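Local atomic coordinates of MOR (Lactococcus phage TP901-1, PDB entry 6TRI), a protein that probably acts as the antirepressor, or modulator of repression, in the phage's lysis-lysogeny switch, and has a small helical fold of the helix-turn-helix class. Residues 8-13 against 37-42; 26-31 against 54-59. All coordinates share one frame; numbering follows the deposited sequence.

In the fold
Both contacts are small and largely apolar, lie partly buried on opposite sides of the chain's centre, and together involve four of the five helices. Contact 1 joins helix 8-17 to the end of helix 32-39 through leucines alone. Contact 2 joins the end of helix 21-28 to the end of helix 47-57, where alanine, methionine and valine meet and a backbone carbonyl takes part. Each holds one residue of the buried interior, Leu-10 or Met-28, beside more open ones. The contacts alternate along the chain and touch directly: CD1 of Leu-10 lies 3.6 Å from CD1 of Leu-57, and Lys-13 lies against Leu-59.

Contact 1: 8-13 against 37-42; sequences SSLLGK and LKLNDK
Leu-39, at the last turn of helix 32-39, extends its isobutyl end to helix 8-17 and meets two consecutive leucines there, Leu-11 and Leu-10. Its two methyls divide the work. CD1 lies 3.9 Å from CD2 of Leu-11, while CD2 packs at the same 3.9 Å against CD2 of Leu-10. CD2 of Leu-39 also comes within 4.1 Å of Leu-11 CD2, so that this one methyl of Leu-11 rests against both branches of its partner. The approaches differ: Leu-11 and Leu-39 run alongside each other, pointing opposite ways, whereas Leu-10 lies roughly perpendicular to Leu-39. The two leucines of helix 8-17 have different first torsions, yet each ends with a CD2 methyl at Leu-39: Leu-10 has CG anti to its N (chi1 178°), while Leu-11 has CG beside the N and opposite the carbonyl carbon (chi1 -65°). Leu-10 is the buried one, and its side chain also meets Tyr-67 and Phe-68 of helix 64-68; Leu-11 is exposed. Just beyond Leu-39 the helix stops in a Schellman motif, with Asp-41 as the C-prime residue at positive phi and Lys-42 N bonded to Leu-37 O at 2.8 Å. With methyl groups alone meeting, the attraction is dispersive and hydrophobic, and no polar group contributes across the contact.

Contact 2: 26-31 against 54-59; sequences IAMGLS and VHVLEL
Val-56 has CG1 anti to its backbone N (chi1 170°), which places CG2 opposite the carbonyl carbon, and this rotation turns both methyls to the end of helix 21-28. CG1 meets CB of Ala-27 at 3.8 Å, a methyl against a methyl, while CG2 lies 3.7 Å from O of Ala-27. The valine thus straddles one residue, touching its side chain with one branch and its carbonyl oxygen with the other. That oxygen has a stronger partner in NZ of Lys-52, on the same helix as Val-56, so it is both hydrogen-bonded and partly covered by a methyl. Met-28 adds a looser touch: its three torsions all turn in the same sense and curl the chain, leaving SD 4.3 Å from CG2 of Val-56. Met-28 is buried, and also touches Glu-49, Lys-52 and Ala-53 of helix 47-57. The backbones come close, with CA of Ala-27 only 6.8 Å from CA of Val-56, as the small alanine side chain allows. Past the contact, Leu-59 N is bonded to Val-54 O at 3.1 Å, and Glu-58 between them takes positive phi. In the other segment, helix 21-28 ends in a Schellman motif with Gly-29, also at positive phi, as its C-prime residue, and Ser-31 is the N-cap of the next helix. A short turn with such a glycine between helices 21-28 and 32-39 fits the helix-turn-helix, here with the end of its first helix packed against helix 47-57.

Contact 1: 8-13 against 37-42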
loop_
_atom_site.group_PDB
_atom_site.type_symbol
_atom_site.label_atom_id
_atom_site.label_comp_id
_atom_site.label_asym_id
_atom_site.label_seq_id
_atom_site.Cartn_x
_atom_site.Cartn_y
_atom_site.Cartn_z
ATOM N N SER B 8 10.588 -3.437 10.720
ATOM C CA SER B 8 11.813 -4.149 11.076
ATOM C C SER B 8 12.461 -4.801 9.861
ATOM O O SER B 8 13.615 -4.521 9.544
ATOM C CB SER B 8 11.538 -5.209 12.142
ATOM O OG SER B 8 11.238 -4.612 13.392
ATOM N N SER B 9 11.706 -5.662 9.181
ATOM C CA SER B 9 12.205 -6.365 8.001
ATOM C C SER B 9 12.694 -5.395 6.927
ATOM O O SER B 9 13.735 -5.618 6.306
ATOM C CB SER B 9 11.120 -7.276 7.422
ATOM O OG SER B 9 10.755 -8.285 8.345
ATOM N N LEU B 10 11.938 -4.320 6.717
ATOM C CA LEU B 10 12.281 -3.322 5.710
ATOM C C LEU B 10 13.618 -2.657 6.020
ATOM O O LEU B 10 14.441 -2.457 5.128
ATOM C CB LEU B 10 11.177 -2.267 5.604
ATOM C CG LEU B 10 11.416 -1.125 4.611
ATOM C CD1 LEU B 10 11.662 -1.660 3.212
ATOM C CD2 LEU B 10 10.244 -0.154 4.612
ATOM N N LEU B 11 13.832 -2.326 7.290
ATOM C CA LEU B 11 15.072 -1.687 7.715
ATOM C C LEU B 11 16.263 -2.610 7.507
ATOM O O LEU B 11 17.385 -2.152 7.303
ATOM C CB LEU B 11 14.986 -1.262 9.184
ATOM C CG LEU B 11 13.945 -0.186 9.502
ATOM C CD1 LEU B 11 13.856 0.062 11.000
ATOM C CD2 LEU B 11 14.256 1.099 8.759
ATOM N N GLY B 12 16.012 -3.914 7.557
ATOM C CA GLY B 12 17.056 -4.892 7.325
ATOM C C GLY B 12 17.564 -4.838 5.898
ATOM O O GLY B 12 18.773 -4.794 5.662
ATOM N N LYS B 13 16.636 -4.837 4.944
ATOM C CA LYS B 13 16.987 -4.815 3.527
ATOM C C LYS B 13 17.697 -3.519 3.156
ATOM O O LYS B 13 18.596 -3.512 2.317
ATOM C CB LYS B 13 15.739 -4.992 2.657
ATOM C CG LYS B 13 15.043 -6.331 2.825
ATOM C CD LYS B 13 15.878 -7.469 2.268
ATOM C CE LYS B 13 16.140 -7.282 0.784
ATOM N NZ LYS B 13 16.762 -8.491 0.171
ATOM N N LEU B 37 10.745 10.281 8.199
ATOM C CA LEU B 37 9.378 10.410 8.698
ATOM C C LEU B 37 8.513 9.212 8.309
ATOM O O LEU B 37 7.547 8.883 8.998
ATOM C CB LEU B 37 8.738 11.701 8.180
ATOM C CG LEU B 37 9.310 13.033 8.669
ATOM C CD1 LEU B 37 8.651 14.181 7.931
ATOM C CD2 LEU B 37 9.119 13.181 10.166
ATOM N N LYS B 38 8.856 8.564 7.202
ATOM C CA LYS B 38 8.090 7.409 6.747
ATOM C C LYS B 38 8.529 6.133 7.458
ATOM O O LYS B 38 7.695 5.311 7.835
ATOM C CB LYS B 38 8.217 7.251 5.232
ATOM C CG LYS B 38 7.493 8.342 4.468
ATOM C CD LYS B 38 7.809 8.307 2.987
ATOM C CE LYS B 38 7.148 9.475 2.273
ATOM N NZ LYS B 38 5.664 9.404 2.332
ATOM N N LEU B 39 9.834 5.978 7.654
ATOM C CA LEU B 39 10.359 4.811 8.355
ATOM C C LEU B 39 10.026 4.871 9.839
ATOM O O LEU B 39 10.085 3.860 10.539
ATOM C CB LEU B 39 11.871 4.697 8.162
ATOM C CG LEU B 39 12.337 4.419 6.733
ATOM C CD1 LEU B 39 13.855 4.350 6.666
ATOM C CD2 LEU B 39 11.719 3.133 6.225
ATOM N N ASN B 40 9.684 6.061 10.317
ATOM C CA ASN B 40 9.323 6.244 11.715
ATOM C C ASN B 40 7.822 6.445 11.874
ATOM O O ASN B 40 7.355 6.952 12.895
ATOM C CB ASN B 40 10.094 7.418 12.314
ATOM C CG ASN B 40 11.579 7.129 12.441
ATOM O OD1 ASN B 40 12.035 6.606 13.458
ATOM N ND2 ASN B 40 12.339 7.453 11.400
ATOM N N ASP B 41 7.085 6.047 10.841
ATOM C CA ASP B 41 5.627 5.972 10.875
ATOM C C ASP B 41 4.950 7.290 11.260
ATOM O O ASP B 41 3.898 7.293 11.901
ATOM C CB ASP B 41 5.188 4.865 11.836
ATOM C CG ASP B 41 3.839 4.282 11.477
ATOM O OD1 ASP B 41 3.608 3.998 10.282
ATOM O OD2 ASP B 41 3.005 4.116 12.388
ATOM N N LYS B 42 5.554 8.407 10.874
ATOM C CA LYS B 42 4.928 9.710 11.067
ATOM C C LYS B 42 4.160 10.113 9.811
ATOM O O LYS B 42 3.147 10.808 9.882
ATOM C CB LYS B 42 5.970 10.772 11.413
ATOM C CG LYS B 42 6.601 10.613 12.786
ATOM C CD LYS B 42 7.465 11.818 13.119
ATOM C CE LYS B 42 8.108 11.693 14.488
ATOM N NZ LYS B 42 8.932 12.892 14.808
#

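Contact 2: 26-31 against 54-59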
loop_
_atom_site.group_PDB
_atom_site.type_symbol
_atom_site.label_atom_id
_atom_site.label_comp_id
_atom_site.label_asym_id
_atom_site.label_seq_id
_atom_site.Cartn_x
_atom_site.Cartn_y
_atom_site.Cartn_z
ATOM N N ILE B 26 18.475 8.772 -1.501
ATOM C CA ILE B 26 18.978 9.128 -2.823
ATOM C C ILE B 26 18.489 8.149 -3.890
ATOM O O ILE B 26 18.106 8.555 -4.988
ATOM C CB ILE B 26 20.519 9.171 -2.842
ATOM C CG1 ILE B 26 21.041 10.113 -1.754
ATOM C CG2 ILE B 26 21.031 9.590 -4.214
ATOM C CD1 ILE B 26 20.533 11.531 -1.875
ATOM N N ALA B 27 18.497 6.861 -3.557
ATOM C CA ALA B 27 18.056 5.821 -4.482
ATOM C C ALA B 27 16.555 5.918 -4.761
ATOM O O ALA B 27 16.088 5.542 -5.835
ATOM C CB ALA B 27 18.409 4.440 -3.932
ATOM N N MET B 28 15.810 6.429 -3.787
ATOM C CA MET B 28 14.365 6.580 -3.915
ATOM C C MET B 28 13.986 7.896 -4.585
ATOM O O MET B 28 12.846 8.078 -5.013
ATOM C CB MET B 28 13.705 6.492 -2.540
ATOM C CG MET B 28 13.778 5.119 -1.909
ATOM S SD MET B 28 12.569 4.014 -2.644
ATOM C CE MET B 28 11.066 4.902 -2.253
ATOM N N GLY B 29 14.947 8.810 -4.674
ATOM C CA GLY B 29 14.696 10.131 -5.222
ATOM C C GLY B 29 13.978 11.031 -4.231
ATOM O O GLY B 29 13.282 11.971 -4.618
ATOM N N LEU B 30 14.155 10.732 -2.946
ATOM C CA LEU B 30 13.501 11.470 -1.867
ATOM C C LEU B 30 14.526 12.145 -0.962
ATOM O O LEU B 30 15.704 11.791 -0.975
ATOM C CB LEU B 30 12.615 10.534 -1.035
ATOM C CG LEU B 30 11.175 10.231 -1.469
ATOM C CD1 LEU B 30 11.084 9.747 -2.906
ATOM C CD2 LEU B 30 10.555 9.208 -0.528
ATOM N N SER B 31 14.077 13.121 -0.179
ATOM C CA SER B 31 14.925 13.709 0.850
ATOM C C SER B 31 15.015 12.729 2.011
ATOM O O SER B 31 14.129 11.891 2.190
ATOM C CB SER B 31 14.380 15.059 1.320
ATOM O OG SER B 31 13.114 14.917 1.939
ATOM N N VAL B 54 10.423 -1.419 -3.870
ATOM C CA VAL B 54 10.478 -2.801 -4.337
ATOM C C VAL B 54 11.533 -2.954 -5.424
ATOM O O VAL B 54 12.281 -3.932 -5.446
ATOM C CB VAL B 54 9.109 -3.270 -4.875
ATOM C CG1 VAL B 54 9.218 -4.652 -5.510
ATOM C CG2 VAL B 54 8.082 -3.273 -3.760
ATOM N N HIS B 55 11.590 -1.975 -6.321
ATOM C CA HIS B 55 12.589 -1.952 -7.384
ATOM C C HIS B 55 13.999 -1.767 -6.829
ATOM O O HIS B 55 14.926 -2.485 -7.207
ATOM C CB HIS B 55 12.273 -0.835 -8.379
ATOM C CG HIS B 55 13.323 -0.643 -9.429
ATOM N ND1 HIS B 55 13.672 -1.633 -10.322
ATOM C CD2 HIS B 55 14.095 0.428 -9.733
ATOM C CE1 HIS B 55 14.617 -1.181 -11.130
ATOM N NE2 HIS B 55 14.890 0.066 -10.792
ATOM N N VAL B 56 14.149 -0.800 -5.929
ATOM C CA VAL B 56 15.449 -0.444 -5.369
ATOM C C VAL B 56 16.024 -1.543 -4.477
ATOM O O VAL B 56 17.202 -1.889 -4.581
ATOM C CB VAL B 56 15.359 0.871 -4.562
ATOM C CG1 VAL B 56 16.635 1.108 -3.770
ATOM C CG2 VAL B 56 15.073 2.042 -5.488
ATOM N N LEU B 57 15.188 -2.096 -3.603
ATOM C CA LEU B 57 15.638 -3.113 -2.657
ATOM C C LEU B 57 15.532 -4.525 -3.228
ATOM O O LEU B 57 15.946 -5.494 -2.585
ATOM C CB LEU B 57 14.838 -3.006 -1.361
ATOM C CG LEU B 57 15.005 -1.666 -0.643
ATOM C CD1 LEU B 57 14.014 -1.541 0.497
ATOM C CD2 LEU B 57 16.434 -1.512 -0.139
ATOM N N GLU B 58 14.988 -4.625 -4.438
ATOM C CA GLU B 58 14.811 -5.901 -5.130
ATOM C C GLU B 58 14.029 -6.881 -4.267
ATOM O O GLU B 58 14.396 -8.047 -4.139
ATOM C CB GLU B 58 16.164 -6.496 -5.526
ATOM C CG GLU B 58 16.877 -5.717 -6.622
ATOM C CD GLU B 58 18.241 -6.289 -6.962
ATOM O OE1 GLU B 58 19.073 -6.435 -6.041
ATOM O OE2 GLU B 58 18.480 -6.593 -8.150
ATOM N N LEU B 59 12.946 -6.390 -3.674
ATOM C CA LEU B 59 12.091 -7.213 -2.834
ATOM C C LEU B 59 11.203 -8.121 -3.675
ATOM O O LEU B 59 10.823 -7.772 -4.795
ATOM C CB LEU B 59 11.223 -6.334 -1.930
ATOM C CG LEU B 59 11.941 -5.268 -1.100
ATOM C CD1 LEU B 59 10.954 -4.493 -0.235
ATOM C CD2 LEU B 59 13.012 -5.905 -0.245
#